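Local coordinates for N-terminus Plasma serine protease inhibitor (Homo sapiens, PDB 3DY0), which inhibits serine proteases of blood and other body fluids in a heparin-dependent way, as a serpin whose reactive-centre loop is cleaved as it traps them, at residues A[88-93]-A[168-173]; A[172-177]-A[220-225]; A[204-209]-A[261-266]. All blocks are in the same frame, centred on the assembly; numbering follows the deposited sequence. Where two conformers were deposited one is given.

Contact 1 of 3, residues A[88-93]-A[168-173]; sequences GFQLSL and FFKAKW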
loop_
_atom_site.group_PDB
_atom_site.type_symbol
_atom_site.label_atom_id
_atom_site.label_comp_id
_atom_site.label_asym_id
_atom_site.label_seq_id
_atom_site.Cartn_x
_atom_site.Cartn_y
_atom_site.Cartn_z
ATOM N N GLY A 88 13.929 -5.637 -15.691
ATOM C CA GLY A 88 12.823 -6.467 -16.136
ATOM C C GLY A 88 11.426 -5.915 -15.932
ATOM O O GLY A 88 10.469 -6.438 -16.504
ATOM N N PHE A 89 11.291 -4.865 -15.129
ATOM C CA PHE A 89 9.977 -4.286 -14.878
ATOM C C PHE A 89 10.054 -2.813 -14.500
ATOM O O PHE A 89 11.073 -2.157 -14.716
ATOM C CB PHE A 89 9.259 -5.071 -13.774
ATOM C CG PHE A 89 9.933 -4.997 -12.437
ATOM C CD1 PHE A 89 9.299 -4.382 -11.360
ATOM C CD2 PHE A 89 11.199 -5.545 -12.245
ATOM C CE1 PHE A 89 9.911 -4.314 -10.112
ATOM C CE2 PHE A 89 11.822 -5.482 -10.999
ATOM C CZ PHE A 89 11.176 -4.866 -9.929
ATOM N N GLN A 90 8.972 -2.294 -13.930
ATOM C CA GLN A 90 8.933 -0.891 -13.549
ATOM C C GLN A 90 8.421 -0.681 -12.131
ATOM O O GLN A 90 7.396 -1.239 -11.736
ATOM C CB GLN A 90 8.054 -0.116 -14.531
ATOM C CG GLN A 90 8.053 1.392 -14.328
ATOM C CD GLN A 90 7.293 2.130 -15.420
ATOM O OE1 GLN A 90 7.208 3.359 -15.413
ATOM N NE2 GLN A 90 6.735 1.380 -16.366
ATOM N N LEU A 91 9.155 0.116 -11.367
ATOM C CA LEU A 91 8.774 0.438 -10.001
ATOM C C LEU A 91 9.231 1.846 -9.673
ATOM O O LEU A 91 10.431 2.128 -9.627
ATOM C CB LEU A 91 9.391 -0.545 -9.003
ATOM C CG LEU A 91 9.099 -0.196 -7.537
ATOM C CD1 LEU A 91 7.588 -0.073 -7.321
ATOM C CD2 LEU A 91 9.684 -1.264 -6.626
ATOM N N SER A 92 8.263 2.731 -9.454
ATOM C CA SER A 92 8.545 4.122 -9.126
ATOM C C SER A 92 7.944 4.460 -7.767
ATOM O O SER A 92 6.839 4.025 -7.446
ATOM C CB SER A 92 7.950 5.040 -10.198
ATOM O OG SER A 92 8.198 6.403 -9.902
ATOM N N LEU A 93 8.677 5.234 -6.972
ATOM C CA LEU A 93 8.217 5.634 -5.645
ATOM C C LEU A 93 8.703 7.064 -5.426
ATOM O O LEU A 93 9.888 7.347 -5.599
ATOM C CB LEU A 93 8.824 4.705 -4.593
ATOM C CG LEU A 93 8.419 4.862 -3.126
ATOM C CD1 LEU A 93 6.941 4.558 -2.955
ATOM C CD2 LEU A 93 9.261 3.912 -2.275
ATOM N N PHE A 168 4.157 3.386 -8.206
ATOM C CA PHE A 168 3.662 2.809 -9.451
ATOM C C PHE A 168 4.448 1.543 -9.761
ATOM O O PHE A 168 5.681 1.551 -9.752
ATOM C CB PHE A 168 3.812 3.781 -10.623
ATOM C CG PHE A 168 3.389 3.189 -11.940
ATOM C CD1 PHE A 168 2.040 3.082 -12.267
ATOM C CD2 PHE A 168 4.335 2.683 -12.823
ATOM C CE1 PHE A 168 1.640 2.476 -13.457
ATOM C CE2 PHE A 168 3.943 2.074 -14.018
ATOM C CZ PHE A 168 2.593 1.971 -14.331
ATOM N N PHE A 169 3.725 0.461 -10.041
ATOM C CA PHE A 169 4.331 -0.828 -10.348
ATOM C C PHE A 169 3.718 -1.445 -11.600
ATOM O O PHE A 169 2.499 -1.500 -11.752
ATOM C CB PHE A 169 4.143 -1.774 -9.150
ATOM C CG PHE A 169 4.541 -3.203 -9.412
ATOM C CD1 PHE A 169 3.603 -4.134 -9.855
ATOM C CD2 PHE A 169 5.845 -3.629 -9.176
ATOM C CE1 PHE A 169 3.958 -5.471 -10.055
ATOM C CE2 PHE A 169 6.207 -4.966 -9.376
ATOM C CZ PHE A 169 5.264 -5.884 -9.813
ATOM N N LYS A 170 4.575 -1.893 -12.508
ATOM C CA LYS A 170 4.101 -2.547 -13.718
ATOM C C LYS A 170 5.115 -3.608 -14.079
ATOM O O LYS A 170 6.301 -3.320 -14.212
ATOM C CB LYS A 170 3.957 -1.562 -14.880
ATOM C CG LYS A 170 3.526 -2.250 -16.175
ATOM C CD LYS A 170 3.329 -1.270 -17.318
ATOM C CE LYS A 170 3.035 -2.011 -18.615
ATOM N NZ LYS A 170 2.920 -1.078 -19.771
ATOM N N ALA A 171 4.650 -4.840 -14.221
ATOM C CA ALA A 171 5.546 -5.927 -14.569
ATOM C C ALA A 171 4.824 -7.023 -15.325
ATOM O O ALA A 171 3.628 -7.237 -15.145
ATOM C CB ALA A 171 6.169 -6.502 -13.307
ATOM N N LYS A 172 5.562 -7.705 -16.190
ATOM C CA LYS A 172 5.016 -8.822 -16.934
ATOM C C LYS A 172 5.301 -10.042 -16.078
ATOM O O LYS A 172 6.274 -10.053 -15.320
ATOM C CB LYS A 172 5.747 -8.996 -18.267
ATOM C CG LYS A 172 5.609 -7.836 -19.226
ATOM C CD LYS A 172 6.501 -8.053 -20.436
ATOM C CE LYS A 172 6.308 -6.952 -21.468
ATOM N NZ LYS A 172 7.224 -7.139 -22.629
ATOM N N TRP A 173 4.455 -11.061 -16.179
ATOM C CA TRP A 173 4.711 -12.291 -15.438
ATOM C C TRP A 173 5.962 -12.855 -16.097
ATOM O O TRP A 173 6.208 -12.592 -17.273
ATOM C CB TRP A 173 3.585 -13.306 -15.636
ATOM C CG TRP A 173 2.276 -12.931 -15.039
ATOM C CD1 TRP A 173 1.101 -12.738 -15.704
ATOM C CD2 TRP A 173 1.989 -12.745 -13.649
ATOM N NE1 TRP A 173 0.097 -12.442 -14.814
ATOM C CE2 TRP A 173 0.614 -12.438 -13.545
ATOM C CE3 TRP A 173 2.759 -12.806 -12.480
ATOM C CZ2 TRP A 173 -0.012 -12.193 -12.316
ATOM C CZ3 TRP A 173 2.137 -12.565 -11.254
ATOM C CH2 TRP A 173 0.765 -12.260 -11.186
HETATM O O HOH W 1 8.086 -6.705 -17.013
#
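The carbonyl oxygen of Phe168 is held twice from the facing strand: Ser92 N donates a nearly straight bond to Phe168 O (2.9 Å, 168°), and Leu91 CA adds a weaker C-H...O contact with that oxygen at 3.3 Å. Strands 90-93 and 168-172 run antiparallel here in the large central sheet of the serpin fold, sheet A. Gln90 and Lys170 form a second hydrogen-bonded pair, with Leu91 opposite Phe169 in the non-hydrogen-bonded position between the two pairs. Alternation sorts the side chains. Gln90, Ser92, Phe168 and Lys170 share one face; the extended Lys170 carries its ammonium group toward solvent. Gln90, with CG anti to its backbone N and the chain straight beyond, lays its amide across the rim of the Phe168 ring. Phe168 CE2 lies 3.6 Å from Gln90 CD and almost as near both amide heteroatoms, so the ring edge points at the flat of the amide. Leu91 and Phe169 point to the other face, toward the apolar interior. Phe89 adopts the crowded rotamer, CG between backbone N and carbonyl carbon (chi1 64°), which turns its ring to meet Phe169 rim to rim, the planes 59° apart and Phe89 CD1 3.7 Å from Phe169 CE2. Ala171 suits its place by its small size, its CB just 3.4 Å from Phe89 CB. Beyond the ladder Gly88 O accepts from Gln224 NE2 and from water 1, which donates to Gly88 O at 2.5 Å and accepts from Lys172 N at 2.8 Å.

Contact 2 of 3, residues A[172-177]-A[220-225]; sequences KWETSF and GVPYQG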
loop_
_atom_site.group_PDB
_atom_site.type_symbol
_atom_site.label_atom_id
_atom_site.label_comp_id
_atom_site.label_asym_id
_atom_site.label_seq_id
_atom_site.Cartn_x
_atom_site.Cartn_y
_atom_site.Cartn_z
ATOM N N LYS A 172 5.562 -7.705 -16.190
ATOM C CA LYS A 172 5.016 -8.822 -16.934
ATOM C C LYS A 172 5.301 -10.042 -16.078
ATOM O O LYS A 172 6.274 -10.053 -15.320
ATOM C CB LYS A 172 5.747 -8.996 -18.267
ATOM C CG LYS A 172 5.609 -7.836 -19.226
ATOM C CD LYS A 172 6.501 -8.053 -20.436
ATOM C CE LYS A 172 6.308 -6.952 -21.468
ATOM N NZ LYS A 172 7.224 -7.139 -22.629
ATOM N N TRP A 173 4.455 -11.061 -16.179
ATOM C CA TRP A 173 4.711 -12.291 -15.438
ATOM C C TRP A 173 5.962 -12.855 -16.097
ATOM O O TRP A 173 6.208 -12.592 -17.273
ATOM C CB TRP A 173 3.585 -13.306 -15.636
ATOM C CG TRP A 173 2.276 -12.931 -15.039
ATOM C CD1 TRP A 173 1.101 -12.738 -15.704
ATOM C CD2 TRP A 173 1.989 -12.745 -13.649
ATOM N NE1 TRP A 173 0.097 -12.442 -14.814
ATOM C CE2 TRP A 173 0.614 -12.438 -13.545
ATOM C CE3 TRP A 173 2.759 -12.806 -12.480
ATOM C CZ2 TRP A 173 -0.012 -12.193 -12.316
ATOM C CZ3 TRP A 173 2.137 -12.565 -11.254
ATOM C CH2 TRP A 173 0.765 -12.260 -11.186
ATOM N N GLU A 174 6.753 -13.616 -15.353
ATOM C CA GLU A 174 7.937 -14.233 -15.935
ATOM C C GLU A 174 7.420 -15.155 -17.042
ATOM O O GLU A 174 8.008 -15.249 -18.123
ATOM C CB GLU A 174 8.682 -15.037 -14.875
ATOM C CG GLU A 174 9.977 -15.648 -15.370
ATOM C CD GLU A 174 10.731 -16.364 -14.269
ATOM O OE1 GLU A 174 10.180 -17.325 -13.697
ATOM O OE2 GLU A 174 11.875 -15.960 -13.974
ATOM N N THR A 175 6.312 -15.830 -16.755
ATOM C CA THR A 175 5.656 -16.723 -17.704
ATOM C C THR A 175 4.194 -16.290 -17.761
ATOM O O THR A 175 3.475 -16.382 -16.767
ATOM C CB THR A 175 5.726 -18.188 -17.247
ATOM O OG1 THR A 175 7.096 -18.602 -17.183
ATOM C CG2 THR A 175 4.961 -19.084 -18.217
ATOM N N SER A 176 3.758 -15.813 -18.921
ATOM C CA SER A 176 2.384 -15.355 -19.077
ATOM C C SER A 176 1.376 -16.496 -19.108
ATOM O O SER A 176 1.732 -17.656 -19.319
ATOM C CB SER A 176 2.243 -14.543 -20.365
ATOM O OG SER A 176 2.323 -15.388 -21.499
ATOM N N PHE A 177 0.112 -16.149 -18.887
ATOM C CA PHE A 177 -0.976 -17.112 -18.931
ATOM C C PHE A 177 -1.371 -17.046 -20.407
ATOM O O PHE A 177 -1.283 -15.979 -21.019
ATOM C CB PHE A 177 -2.154 -16.635 -18.070
ATOM C CG PHE A 177 -1.962 -16.837 -16.589
ATOM C CD1 PHE A 177 -2.325 -18.037 -15.983
ATOM C CD2 PHE A 177 -1.434 -15.822 -15.796
ATOM C CE1 PHE A 177 -2.169 -18.220 -14.608
ATOM C CE2 PHE A 177 -1.273 -15.995 -14.420
ATOM C CZ PHE A 177 -1.642 -17.197 -13.826
ATOM N N GLY A 220 3.486 -18.846 -5.161
ATOM C CA GLY A 220 4.264 -17.708 -5.597
ATOM C C GLY A 220 4.261 -17.703 -7.111
ATOM O O GLY A 220 4.449 -18.750 -7.734
ATOM N N VAL A 221 4.022 -16.539 -7.702
ATOM C CA VAL A 221 4.013 -16.395 -9.156
ATOM C C VAL A 221 4.971 -15.249 -9.456
ATOM O O VAL A 221 4.672 -14.086 -9.190
ATOM C CB VAL A 221 2.606 -16.051 -9.684
ATOM C CG1 VAL A 221 2.605 -16.068 -11.213
ATOM C CG2 VAL A 221 1.590 -17.040 -9.141
ATOM N N PRO A 222 6.138 -15.564 -10.030
ATOM C CA PRO A 222 7.152 -14.557 -10.350
ATOM C C PRO A 222 6.908 -13.571 -11.491
ATOM O O PRO A 222 6.282 -13.888 -12.500
ATOM C CB PRO A 222 8.393 -15.406 -10.594
ATOM C CG PRO A 222 7.819 -16.604 -11.275
ATOM C CD PRO A 222 6.588 -16.909 -10.438
ATOM N N TYR A 223 7.414 -12.358 -11.297
ATOM C CA TYR A 223 7.335 -11.316 -12.312
ATOM C C TYR A 223 8.709 -11.277 -12.955
ATOM O O TYR A 223 9.660 -11.841 -12.414
ATOM C CB TYR A 223 7.088 -9.948 -11.674
ATOM C CG TYR A 223 5.701 -9.758 -11.133
ATOM C CD1 TYR A 223 4.603 -9.683 -11.990
ATOM C CD2 TYR A 223 5.477 -9.673 -9.761
ATOM C CE1 TYR A 223 3.316 -9.531 -11.495
ATOM C CE2 TYR A 223 4.195 -9.523 -9.253
ATOM C CZ TYR A 223 3.120 -9.454 -10.125
ATOM O OH TYR A 223 1.845 -9.316 -9.631
ATOM N N GLN A 224 8.813 -10.631 -14.109
ATOM C CA GLN A 224 10.115 -10.484 -14.739
ATOM C C GLN A 224 10.839 -9.582 -13.755
ATOM O O GLN A 224 10.309 -8.542 -13.364
ATOM C CB GLN A 224 9.998 -9.788 -16.094
ATOM C CG GLN A 224 9.682 -10.724 -17.239
ATOM C CD GLN A 224 9.784 -10.043 -18.588
ATOM O OE1 GLN A 224 9.924 -10.703 -19.617
ATOM N NE2 GLN A 224 9.703 -8.717 -18.593
ATOM N N GLY A 225 12.033 -9.980 -13.339
ATOM C CA GLY A 225 12.767 -9.183 -12.374
ATOM C C GLY A 225 12.724 -9.872 -11.023
ATOM O O GLY A 225 12.344 -11.039 -10.938
HETATM O O HOH W 1 8.086 -6.705 -17.013
HETATM O O HOH W 2 10.102 -13.849 -19.302
HETATM O O HOH W 3 12.114 -13.965 -12.125
HETATM O O HOH W 4 5.347 -16.082 -13.985
#
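Matching first torsions, -68° in Trp173 and -72° in Tyr223, put each CG next to its own backbone N and across from the carbonyl carbon, so the two aromatic side chains run alongside each other in the same direction. They meet where the chain leaves the end of the central serpin sheet, sheet A, and passes the end of strand 220-222 of sheet B, the region known in serpins as the breach. The planes are only 7° apart but slid, giving a parallel-displaced pair with little overlap and centroids 4.5 Å apart. Contact is tight at the rims, where Tyr223 CE1 sits over one face of the indole, 3.3 Å from Trp173 CZ3. Phe177 approaches the opposite indole face, and Val221 brings its CG1 methyl to 3.5 Å from Trp173 CE3; a branched aliphatic residue fits this apolar corner well. The polar tips are satisfied by other parts of the chain, Trp173 NE1 donating to Asp320 O and Tyr223 OH bonding with Thr324 OG1.

Two backbone bonds flank the single bridge of Trp173 with Tyr223. Gln224 N reaches Lys172 O at 2.9 Å, almost head-on to the carbonyl. Glu174 N meets Pro222 O, also at 2.9 Å, but from above the carbonyl plane. In this pairing only the carbonyl of Pro222 is used, so the missing N-H costs nothing here. The exposed, extended Glu174 runs obliquely past the CG corner of the proline, OE1 3.5 Å from Pro222 CG. Water 4 gives Pro222 O a second donor at 2.8 Å while accepting from Thr175 N at 2.9 Å.

Contact 3 of 3, residues A[204-209]-A[261-266]; sequences DQYHYL and RQLELY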
loop_
_atom_site.group_PDB
_atom_site.type_symbol
_atom_site.label_atom_id
_atom_site.label_comp_id
_atom_site.label_asym_id
_atom_site.label_seq_id
_atom_site.Cartn_x
_atom_site.Cartn_y
_atom_site.Cartn_z
ATOM N N ASP A 204 2.195 -25.386 -14.731
ATOM C CA ASP A 204 3.616 -25.065 -14.694
ATOM C C ASP A 204 4.161 -25.424 -13.320
ATOM O O ASP A 204 3.433 -25.911 -12.459
ATOM C CB ASP A 204 3.786 -23.559 -14.940
ATOM C CG ASP A 204 5.199 -23.170 -15.348
ATOM O OD1 ASP A 204 6.079 -24.049 -15.414
ATOM O OD2 ASP A 204 5.421 -21.967 -15.608
ATOM N N GLN A 205 5.454 -25.200 -13.124
ATOM C CA GLN A 205 6.069 -25.452 -11.830
ATOM C C GLN A 205 5.953 -24.140 -11.067
ATOM O O GLN A 205 6.246 -23.075 -11.611
ATOM C CB GLN A 205 7.542 -25.814 -11.984
ATOM C CG GLN A 205 8.226 -26.129 -10.665
ATOM C CD GLN A 205 9.728 -26.251 -10.808
ATOM O OE1 GLN A 205 10.426 -25.256 -11.006
ATOM N NE2 GLN A 205 10.232 -27.474 -10.717
ATOM N N TYR A 206 5.518 -24.214 -9.814
ATOM C CA TYR A 206 5.358 -23.019 -8.990
ATOM C C TYR A 206 5.857 -23.234 -7.576
ATOM O O TYR A 206 5.883 -24.366 -7.083
ATOM C CB TYR A 206 3.878 -22.646 -8.841
ATOM C CG TYR A 206 3.123 -22.312 -10.100
ATOM C CD1 TYR A 206 3.023 -20.995 -10.548
ATOM C CD2 TYR A 206 2.447 -23.303 -10.807
ATOM C CE1 TYR A 206 2.257 -20.674 -11.667
ATOM C CE2 TYR A 206 1.681 -22.994 -11.921
ATOM C CZ TYR A 206 1.588 -21.680 -12.345
ATOM O OH TYR A 206 0.808 -21.381 -13.439
ATOM N N HIS A 207 6.257 -22.147 -6.922
ATOM C CA HIS A 207 6.681 -22.231 -5.532
ATOM C C HIS A 207 5.365 -22.416 -4.791
ATOM O O HIS A 207 4.427 -21.634 -4.963
ATOM C CB HIS A 207 7.377 -20.944 -5.091
ATOM C CG HIS A 207 8.856 -20.952 -5.326
ATOM N ND1 HIS A 207 9.706 -21.827 -4.682
ATOM C CD2 HIS A 207 9.636 -20.200 -6.138
ATOM C CE1 HIS A 207 10.944 -21.614 -5.087
ATOM N NE2 HIS A 207 10.930 -20.631 -5.971
ATOM N N TYR A 208 5.295 -23.459 -3.978
ATOM C CA TYR A 208 4.072 -23.785 -3.267
ATOM C C TYR A 208 4.294 -24.234 -1.837
ATOM O O TYR A 208 5.329 -24.808 -1.506
ATOM C CB TYR A 208 3.381 -24.907 -4.055
ATOM C CG TYR A 208 2.155 -25.526 -3.422
ATOM C CD1 TYR A 208 0.887 -24.990 -3.638
ATOM C CD2 TYR A 208 2.258 -26.681 -2.646
ATOM C CE1 TYR A 208 -0.254 -25.597 -3.107
ATOM C CE2 TYR A 208 1.122 -27.293 -2.102
ATOM C CZ TYR A 208 -0.130 -26.745 -2.343
ATOM O OH TYR A 208 -1.256 -27.356 -1.841
ATOM N N LEU A 209 3.301 -23.969 -0.995
ATOM C CA LEU A 209 3.345 -24.381 0.397
ATOM C C LEU A 209 1.938 -24.586 0.929
ATOM O O LEU A 209 1.037 -23.785 0.669
ATOM C CB LEU A 209 4.050 -23.333 1.268
ATOM C CG LEU A 209 4.097 -23.655 2.766
ATOM C CD1 LEU A 209 4.961 -24.883 2.993
ATOM C CD2 LEU A 209 4.654 -22.471 3.541
ATOM N N ARG A 261 6.627 -27.195 -7.078
ATOM C CA ARG A 261 5.625 -28.213 -7.354
ATOM C C ARG A 261 4.882 -27.920 -8.651
ATOM O O ARG A 261 4.680 -26.761 -9.010
ATOM C CB ARG A 261 4.618 -28.277 -6.206
ATOM C CG ARG A 261 3.500 -29.270 -6.434
ATOM C CD ARG A 261 2.604 -29.379 -5.219
ATOM N NE ARG A 261 3.355 -29.749 -4.023
ATOM C CZ ARG A 261 2.796 -30.192 -2.901
ATOM N NH1 ARG A 261 1.478 -30.320 -2.824
ATOM N NH2 ARG A 261 3.551 -30.506 -1.858
ATOM N N GLN A 262 4.475 -28.975 -9.348
ATOM C CA GLN A 262 3.737 -28.824 -10.594
ATOM C C GLN A 262 2.264 -28.599 -10.261
ATOM O O GLN A 262 1.650 -29.396 -9.545
ATOM C CB GLN A 262 3.884 -30.082 -11.453
ATOM C CG GLN A 262 3.402 -29.911 -12.882
ATOM C CD GLN A 262 4.390 -29.142 -13.744
ATOM O OE1 GLN A 262 4.076 -28.748 -14.864
ATOM N NE2 GLN A 262 5.593 -28.936 -13.225
ATOM N N LEU A 263 1.701 -27.510 -10.776
ATOM C CA LEU A 263 0.301 -27.190 -10.528
ATOM C C LEU A 263 -0.423 -26.801 -11.802
ATOM O O LEU A 263 0.174 -26.231 -12.714
ATOM C CB LEU A 263 0.172 -25.991 -9.581
ATOM C CG LEU A 263 0.830 -25.974 -8.207
ATOM C CD1 LEU A 263 0.682 -24.581 -7.603
ATOM C CD2 LEU A 263 0.189 -27.011 -7.317
ATOM N N GLU A 264 -1.712 -27.119 -11.852
ATOM C CA GLU A 264 -2.567 -26.702 -12.953
ATOM C C GLU A 264 -3.263 -25.558 -12.219
ATOM O O GLU A 264 -4.255 -25.766 -11.516
ATOM C CB GLU A 264 -3.570 -27.794 -13.331
ATOM C CG GLU A 264 -4.433 -27.436 -14.536
ATOM C CD GLU A 264 -5.390 -28.547 -14.937
ATOM O OE1 GLU A 264 -6.161 -28.341 -15.896
ATOM O OE2 GLU A 264 -5.373 -29.622 -14.299
ATOM N N LEU A 265 -2.700 -24.360 -12.343
ATOM C CA LEU A 265 -3.208 -23.181 -11.650
ATOM C C LEU A 265 -4.308 -22.421 -12.368
ATOM O O LEU A 265 -4.179 -22.096 -13.546
ATOM C CB LEU A 265 -2.055 -22.212 -11.363
ATOM C CG LEU A 265 -2.419 -20.910 -10.645
ATOM C CD1 LEU A 265 -2.864 -21.221 -9.219
ATOM C CD2 LEU A 265 -1.219 -19.972 -10.639
ATOM N N TYR A 266 -5.375 -22.129 -11.630
ATOM C CA TYR A 266 -6.507 -21.369 -12.142
ATOM C C TYR A 266 -6.596 -20.122 -11.270
ATOM O O TYR A 266 -6.800 -20.211 -10.065
ATOM C CB TYR A 266 -7.784 -22.206 -12.050
ATOM C CG TYR A 266 -7.839 -23.299 -13.096
ATOM C CD1 TYR A 266 -8.431 -23.073 -14.340
ATOM C CD2 TYR A 266 -7.257 -24.543 -12.861
ATOM C CE1 TYR A 266 -8.440 -24.061 -15.326
ATOM C CE2 TYR A 266 -7.259 -25.535 -13.838
ATOM C CZ TYR A 266 -7.852 -25.289 -15.067
ATOM O OH TYR A 266 -7.849 -26.269 -16.040
#
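Backbone hydrogen bonds come in two reciprocal antiparallel pairs, Asp204 with Leu263 and Tyr206 with Arg261. Leu263 N to Asp204 O spans 2.9 Å, almost head-on to the carbonyl, and Tyr206 N to Arg261 O spans 2.8 Å, in the carbonyl plane. Between them Gln205 faces Gln262 in a non-hydrogen-bonded pair. Gln262, bent at chi2, folds its amide back over the Asp204 carbonyl.

The strand segments cross at 111°, consistent with the bend of strand 194-211 between sheet C and sheet B of the serpin fold; His207 bonds Gly220 on the other edge while Tyr208 still bonds Lys259. Residues 263-266 pair on their other edge with a parallel strand of the bound peptide.

Apolar packing lies on the face that holds Tyr206 and Leu263, next to Val219. Tyr206 CD2 lies 3.7 Å from Leu263 CB, and Tyr206 OH is 3.6 Å from Leu265 CB; the long tyrosine side chain spans both leucines, and its hydroxyl bonds with Arg202 O.

Asp204 OD1 accepts from its neighbour Gln205 N at 2.6 Å, while OD2 forms a salt bridge with Arg202. Arg261 bends at chi3 (-57°), and Tyr208 CE2 lies over one face of its guanidinium, the planes 37° apart. Long and flat, the arginine rests against the ring and still reaches the bound peptide, to which Tyr208 OH also bonds; Arg261 NH1, bonded to a polar side chain there, is 3.1 Å from Tyr208 CE2.

How the contacts relate
Contacts 1 and 2 lie end to end, centres about 11 Å apart, sharing Lys172 and Trp173 where strand 159-172 leaves sheet A. Gln224 NE2 joins them by a probable hydrogen bond to Gly88 O, and the Tyr223 ring packs on Phe169. Contact 3 lies about 13 Å from contact 2, centre to centre, and about 23 Å from contact 1; neighbouring strands 194-211 and 216-222 link it to contact 2 through a probable backbone bond, Gly220 N to His207 O (2.9 Å). Contact 1 closes before contact 3 opens along the chain, whereas contacts 2 and 3 interleave. Together they join the three serpin sheets, A, B and C, beside strand 323-335, inserted into sheet A after cleavage.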